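Local coordinates for putative uncharacterized protein (Wolbachia pipientis, PDB 3F4S), which is a DsbA-like thiol-disulfide oxidoreductase of the thioredoxin fold that probably introduces disulfide bonds into substrate proteins, at residues I44-L49 and R80-D85; A39-I44 and F175-N180. The protein carries 1 engineered substitution. All blocks are in the same frame, centred on the assembly; numbering follows the deposited sequence.

Contact 1 (I44-L49 and R80-D85)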
# COMPACT_ATOMS: atom_id res chain seq x y z
N ILE A 44 -4.82 6.27 -0.89
CA ILE A 44 -4.40 5.38 0.18
C ILE A 44 -4.91 3.99 -0.17
O ILE A 44 -6.09 3.82 -0.44
CB ILE A 44 -4.98 5.81 1.54
CG1 ILE A 44 -4.44 7.19 1.93
CG2 ILE A 44 -4.67 4.77 2.63
CD1 ILE A 44 -5.17 7.83 3.11
N GLU A 45 -4.01 3.02 -0.19
CA GLU A 45 -4.38 1.64 -0.48
C GLU A 45 -4.10 0.76 0.73
O GLU A 45 -3.00 0.82 1.30
CB GLU A 45 -3.59 1.10 -1.68
CG GLU A 45 -3.83 -0.38 -1.91
CD GLU A 45 -2.98 -0.97 -3.04
OE1 GLU A 45 -2.27 -0.21 -3.75
OE2 GLU A 45 -3.03 -2.21 -3.23
N TYR A 46 -5.08 -0.04 1.13
CA TYR A 46 -4.85 -1.13 2.08
C TYR A 46 -4.90 -2.45 1.33
O TYR A 46 -5.86 -2.73 0.62
CB TYR A 46 -5.92 -1.14 3.17
CG TYR A 46 -5.82 -0.05 4.20
CD1 TYR A 46 -5.10 -0.25 5.38
CD2 TYR A 46 -6.45 1.17 4.02
CE1 TYR A 46 -5.01 0.75 6.35
CE2 TYR A 46 -6.37 2.18 4.97
CZ TYR A 46 -5.64 1.96 6.13
OH TYR A 46 -5.57 2.95 7.07
N ALA A 47 -3.87 -3.28 1.50
CA ALA A 47 -3.87 -4.58 0.85
C ALA A 47 -2.99 -5.57 1.59
O ALA A 47 -2.07 -5.18 2.30
CB ALA A 47 -3.40 -4.45 -0.60
N SER A 48 -3.30 -6.85 1.43
CA SER A 48 -2.47 -7.94 1.92
C SER A 48 -1.51 -8.34 0.81
O SER A 48 -1.92 -8.48 -0.35
CB SER A 48 -3.35 -9.14 2.28
OG SER A 48 -2.59 -10.33 2.27
N LEU A 49 -0.24 -8.53 1.16
CA LEU A 49 0.76 -8.90 0.16
C LEU A 49 0.55 -10.29 -0.43
O LEU A 49 1.13 -10.62 -1.47
CB LEU A 49 2.17 -8.78 0.75
CG LEU A 49 2.63 -7.35 1.07
CD1 LEU A 49 3.93 -7.33 1.88
CD2 LEU A 49 2.79 -6.54 -0.22
N ARG A 80 -0.69 1.04 2.76
CA ARG A 80 -0.74 0.61 4.15
C ARG A 80 -0.98 -0.89 4.21
O ARG A 80 -1.81 -1.43 3.48
CB ARG A 80 -1.82 1.37 4.93
CG ARG A 80 -1.49 2.85 5.13
CD ARG A 80 -2.60 3.62 5.83
NE ARG A 80 -2.28 5.04 5.89
CZ ARG A 80 -3.18 5.99 6.14
NH1 ARG A 80 -4.45 5.67 6.35
NH2 ARG A 80 -2.81 7.27 6.18
N HIS A 81 -0.23 -1.57 5.07
CA HIS A 81 -0.29 -3.02 5.16
C HIS A 81 -1.61 -3.49 5.80
O HIS A 81 -2.17 -2.82 6.68
CB HIS A 81 0.88 -3.57 5.98
CG HIS A 81 2.20 -3.47 5.28
ND1 HIS A 81 2.47 -4.14 4.11
CD2 HIS A 81 3.33 -2.78 5.58
CE1 HIS A 81 3.71 -3.88 3.72
NE2 HIS A 81 4.25 -3.06 4.60
N PHE A 82 -2.10 -4.63 5.33
CA PHE A 82 -3.27 -5.26 5.92
C PHE A 82 -3.05 -6.76 5.87
O PHE A 82 -3.67 -7.46 5.07
CB PHE A 82 -4.53 -4.89 5.13
CG PHE A 82 -5.81 -5.05 5.91
CD1 PHE A 82 -6.35 -3.99 6.61
CD2 PHE A 82 -6.47 -6.27 5.93
CE1 PHE A 82 -7.53 -4.13 7.32
CE2 PHE A 82 -7.65 -6.42 6.64
CZ PHE A 82 -8.19 -5.35 7.34
N PRO A 83 -2.13 -7.28 6.71
CA PRO A 83 -1.80 -8.70 6.55
C PRO A 83 -2.87 -9.60 7.14
O PRO A 83 -3.56 -9.23 8.09
CB PRO A 83 -0.47 -8.84 7.30
CG PRO A 83 0.08 -7.43 7.35
CD PRO A 83 -1.13 -6.57 7.53
N LEU A 84 -3.01 -10.78 6.54
CA LEU A 84 -4.07 -11.71 6.90
C LEU A 84 -3.55 -13.09 7.28
O LEU A 84 -4.34 -13.98 7.62
CB LEU A 84 -5.07 -11.84 5.74
CG LEU A 84 -5.83 -10.56 5.43
CD1 LEU A 84 -6.66 -10.75 4.18
CD2 LEU A 84 -6.71 -10.14 6.61
N ASP A 85 -2.24 -13.27 7.21
CA ASP A 85 -1.66 -14.58 7.49
C ASP A 85 -0.20 -14.43 7.90
O ASP A 85 0.35 -13.31 7.93
CB ASP A 85 -1.78 -15.47 6.25
CG ASP A 85 -1.25 -14.80 5.01
OD1 ASP A 85 -0.14 -14.27 5.07
OD2 ASP A 85 -1.92 -14.80 3.97
O HOH W 1 0.31 -5.87 3.60
O HOH W 2 -1.25 -11.42 4.50
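Tyr46 and Arg80 pair across neighbouring parallel strands, and both leave the same face of the sheet with CG anti to the carbonyl carbon (chi1 -74° and -69°). The arginine, extended from CG to NE, runs over the tyrosine: its CB sits above the ring face in a CH-pi contact, 3.9 Å from the Tyr46 centroid, and its CD lies 3.5 Å from Tyr46 CZ. Farther out, Arg80 NH1 donates to Tyr46 OH (3.0 Å), the hydroxyl staying near the guanidinium plane although that plane is turned 72° from the ring. Ile44 CG2 rests on a guanidinium face. Arginine suits this buried place because its methylenes pack on the aromatic ring, while Asp31 meets its charge in a salt bridge and Leu24 O takes a further bond.

Between the backbones, Arg80 N bonds firmly to Glu45 O (2.7 Å), whereas Ala47 N to Arg80 O and Phe82 N to Ala47 O are weak. Ala47 O also accepts from a water that reaches His81 ND1, and a second water links Ser48 OG to Leu84 N; His81 NE2 pairs with Ser95 OG, and Ser48 OG with Thr50 OG1.

These are central parallel strands of the thioredoxin fold, and strand 41-47 leads toward the Cys51-Cys54 disulfide. Helix 150-167 packs on Tyr46 and Phe82, helices 86-94 and 101-113 meet His81 and Leu49, and Asp85 N-caps helix 86-94.

Contact 2 (A39-I44 and F175-N180)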
# COMPACT_ATOMS: atom_id res chain seq x y z
N ALA A 39 1.21 16.58 -4.00
CA ALA A 39 0.42 16.29 -5.19
C ALA A 39 -1.04 16.67 -4.94
O ALA A 39 -1.51 16.64 -3.80
CB ALA A 39 0.53 14.81 -5.56
N PRO A 40 -1.76 17.05 -6.00
CA PRO A 40 -3.18 17.43 -5.89
C PRO A 40 -4.07 16.30 -5.38
O PRO A 40 -5.01 16.58 -4.64
CB PRO A 40 -3.56 17.80 -7.33
CG PRO A 40 -2.29 18.12 -8.00
CD PRO A 40 -1.23 17.29 -7.35
N ILE A 41 -3.78 15.06 -5.77
CA ILE A 41 -4.65 13.93 -5.43
C ILE A 41 -3.93 12.97 -4.49
O ILE A 41 -2.71 12.84 -4.54
CB ILE A 41 -5.10 13.17 -6.70
CG1 ILE A 41 -5.81 14.12 -7.67
CG2 ILE A 41 -5.99 11.97 -6.35
CD1 ILE A 41 -6.96 14.88 -7.04
N LEU A 42 -4.71 12.32 -3.62
CA LEU A 42 -4.18 11.35 -2.67
C LEU A 42 -4.84 9.99 -2.87
O LEU A 42 -6.07 9.91 -2.94
CB LEU A 42 -4.43 11.82 -1.24
CG LEU A 42 -4.18 10.78 -0.14
CD1 LEU A 42 -2.74 10.32 -0.17
CD2 LEU A 42 -4.55 11.34 1.23
N MET A 43 -4.04 8.94 -2.94
CA MET A 43 -4.56 7.57 -2.91
C MET A 43 -3.96 6.82 -1.74
O MET A 43 -2.74 6.75 -1.59
CB MET A 43 -4.24 6.82 -4.21
CG MET A 43 -4.46 5.30 -4.10
SD MET A 43 -4.03 4.39 -5.59
CE MET A 43 -5.34 4.90 -6.69
N ILE A 44 -4.82 6.27 -0.89
CA ILE A 44 -4.40 5.38 0.18
C ILE A 44 -4.91 3.99 -0.17
O ILE A 44 -6.09 3.82 -0.44
CB ILE A 44 -4.98 5.81 1.54
CG1 ILE A 44 -4.44 7.19 1.93
CG2 ILE A 44 -4.67 4.77 2.63
CD1 ILE A 44 -5.17 7.83 3.11
N PHE A 175 -9.23 1.01 -1.62
CA PHE A 175 -8.58 2.25 -2.02
C PHE A 175 -9.40 3.45 -1.59
O PHE A 175 -10.62 3.47 -1.75
CB PHE A 175 -8.42 2.31 -3.54
CG PHE A 175 -7.71 1.13 -4.12
CD1 PHE A 175 -6.34 1.17 -4.34
CD2 PHE A 175 -8.40 -0.02 -4.45
CE1 PHE A 175 -5.68 0.08 -4.87
CE2 PHE A 175 -7.74 -1.12 -4.99
CZ PHE A 175 -6.38 -1.06 -5.20
N PHE A 176 -8.72 4.46 -1.06
CA PHE A 176 -9.37 5.73 -0.79
C PHE A 176 -8.70 6.76 -1.68
O PHE A 176 -7.48 6.93 -1.63
CB PHE A 176 -9.24 6.11 0.69
CG PHE A 176 -9.92 5.14 1.61
CD1 PHE A 176 -11.27 5.25 1.90
CD2 PHE A 176 -9.20 4.10 2.19
CE1 PHE A 176 -11.89 4.36 2.75
CE2 PHE A 176 -9.81 3.20 3.04
CZ PHE A 176 -11.16 3.32 3.32
N ILE A 177 -9.50 7.42 -2.51
CA ILE A 177 -8.99 8.40 -3.45
C ILE A 177 -9.71 9.73 -3.24
O ILE A 177 -10.93 9.82 -3.35
CB ILE A 177 -9.16 7.94 -4.91
CG1 ILE A 177 -8.59 6.52 -5.09
CG2 ILE A 177 -8.49 8.93 -5.86
CD1 ILE A 177 -8.93 5.89 -6.42
N LYS A 178 -8.94 10.77 -2.92
CA LYS A 178 -9.52 12.04 -2.51
C LYS A 178 -8.55 13.17 -2.79
O LYS A 178 -7.39 12.94 -3.14
CB LYS A 178 -9.87 12.00 -1.02
CG LYS A 178 -8.65 11.84 -0.12
CD LYS A 178 -9.03 11.58 1.34
CE LYS A 178 -9.85 12.73 1.91
NZ LYS A 178 -9.15 14.05 1.83
N LEU A 179 -9.03 14.40 -2.64
CA LEU A 179 -8.16 15.56 -2.75
C LEU A 179 -7.14 15.49 -1.63
O LEU A 179 -7.47 15.16 -0.49
CB LEU A 179 -8.97 16.85 -2.64
CG LEU A 179 -10.02 17.02 -3.74
CD1 LEU A 179 -10.83 18.29 -3.51
CD2 LEU A 179 -9.34 17.05 -5.10
N ASN A 180 -5.89 15.79 -1.95
CA ASN A 180 -4.84 15.79 -0.95
C ASN A 180 -4.87 17.11 -0.18
O ASN A 180 -3.95 17.91 -0.27
CB ASN A 180 -3.48 15.57 -1.62
CG ASN A 180 -2.36 15.37 -0.62
OD1 ASN A 180 -2.59 15.02 0.54
ND2 ASN A 180 -1.13 15.58 -1.08
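Met43 and Ile177 form the tight part of this antiparallel pairing, a non-hydrogen-bonded pair whose side chains lie next to each other, pointing the same way. Met43 has CG anti to the backbone N and bends at chi3 (-71°), which turns CE onto Ile177 CD1 at 3.7 Å. Its sulfur also makes an oblique Met-aromatic contact, with SD 4.2 Å from Phe175 CD1. A flexible, unbranched thioether can lie against both a beta-branched neighbour and a ring in this way, and isoleucine suits the extended backbone. The hydrogen-bonded pairs Leu42-Lys178 and Ile44-Phe176 flank it, each closed by two backbone bonds; Leu42 N to Lys178 O is 2.8 Å long.

On the face of Leu42 and Lys178 the fit is less close: their side chains approach only to 4.3 Å (CD2 to CG), and the lysine curls back so that NZ donates to Leu179 O of its own strand. Toward Pro40 and Asn180 the contact becomes partly exposed and more polar, although Ile41 CD1 still packs on Leu179 CD2 (3.8 Å). There Asn180 closes the ladder twice: its N reaches Pro40 O from above the carbonyl plane, and its ND2 meets Ala39 O in plane, on a lone pair, at 2.9 Å. The same amide nitrogen also bonds to Pro37 O, so asparagine's short amide ties down the turn entering strand 41-47.

Helix 199-216 packs on Ile41, Ile177 and Leu179, while Pro27 and Leu25 approach Leu42 and Phe176. Strand 75-81 flanks strand 41-47 on its other edge, and strand 192-194 lies beyond strand 174-179.

Both contacts use strand 41-47, sharing Ile44, and together they fix its two edges: contact 1 joins it to parallel strand 75-81, contact 2 to antiparallel strand 174-179, the mixed pattern of the thioredoxin core. Both are buried, but the centre of contact 1 lies about 6 Å from that of the molecule and the centre of contact 2 about 13 Å. Contact 1 has a buried arginine charge at one end and ordered waters at the other, where strand 41-47 runs on toward Cys51-Cys54, probably the redox-active pair. Contact 2 has a regular ladder and chiefly apolar side chains, turning polar at its partly exposed end. They meet where Glu45 packs on Phe175 and Tyr46 on Phe176.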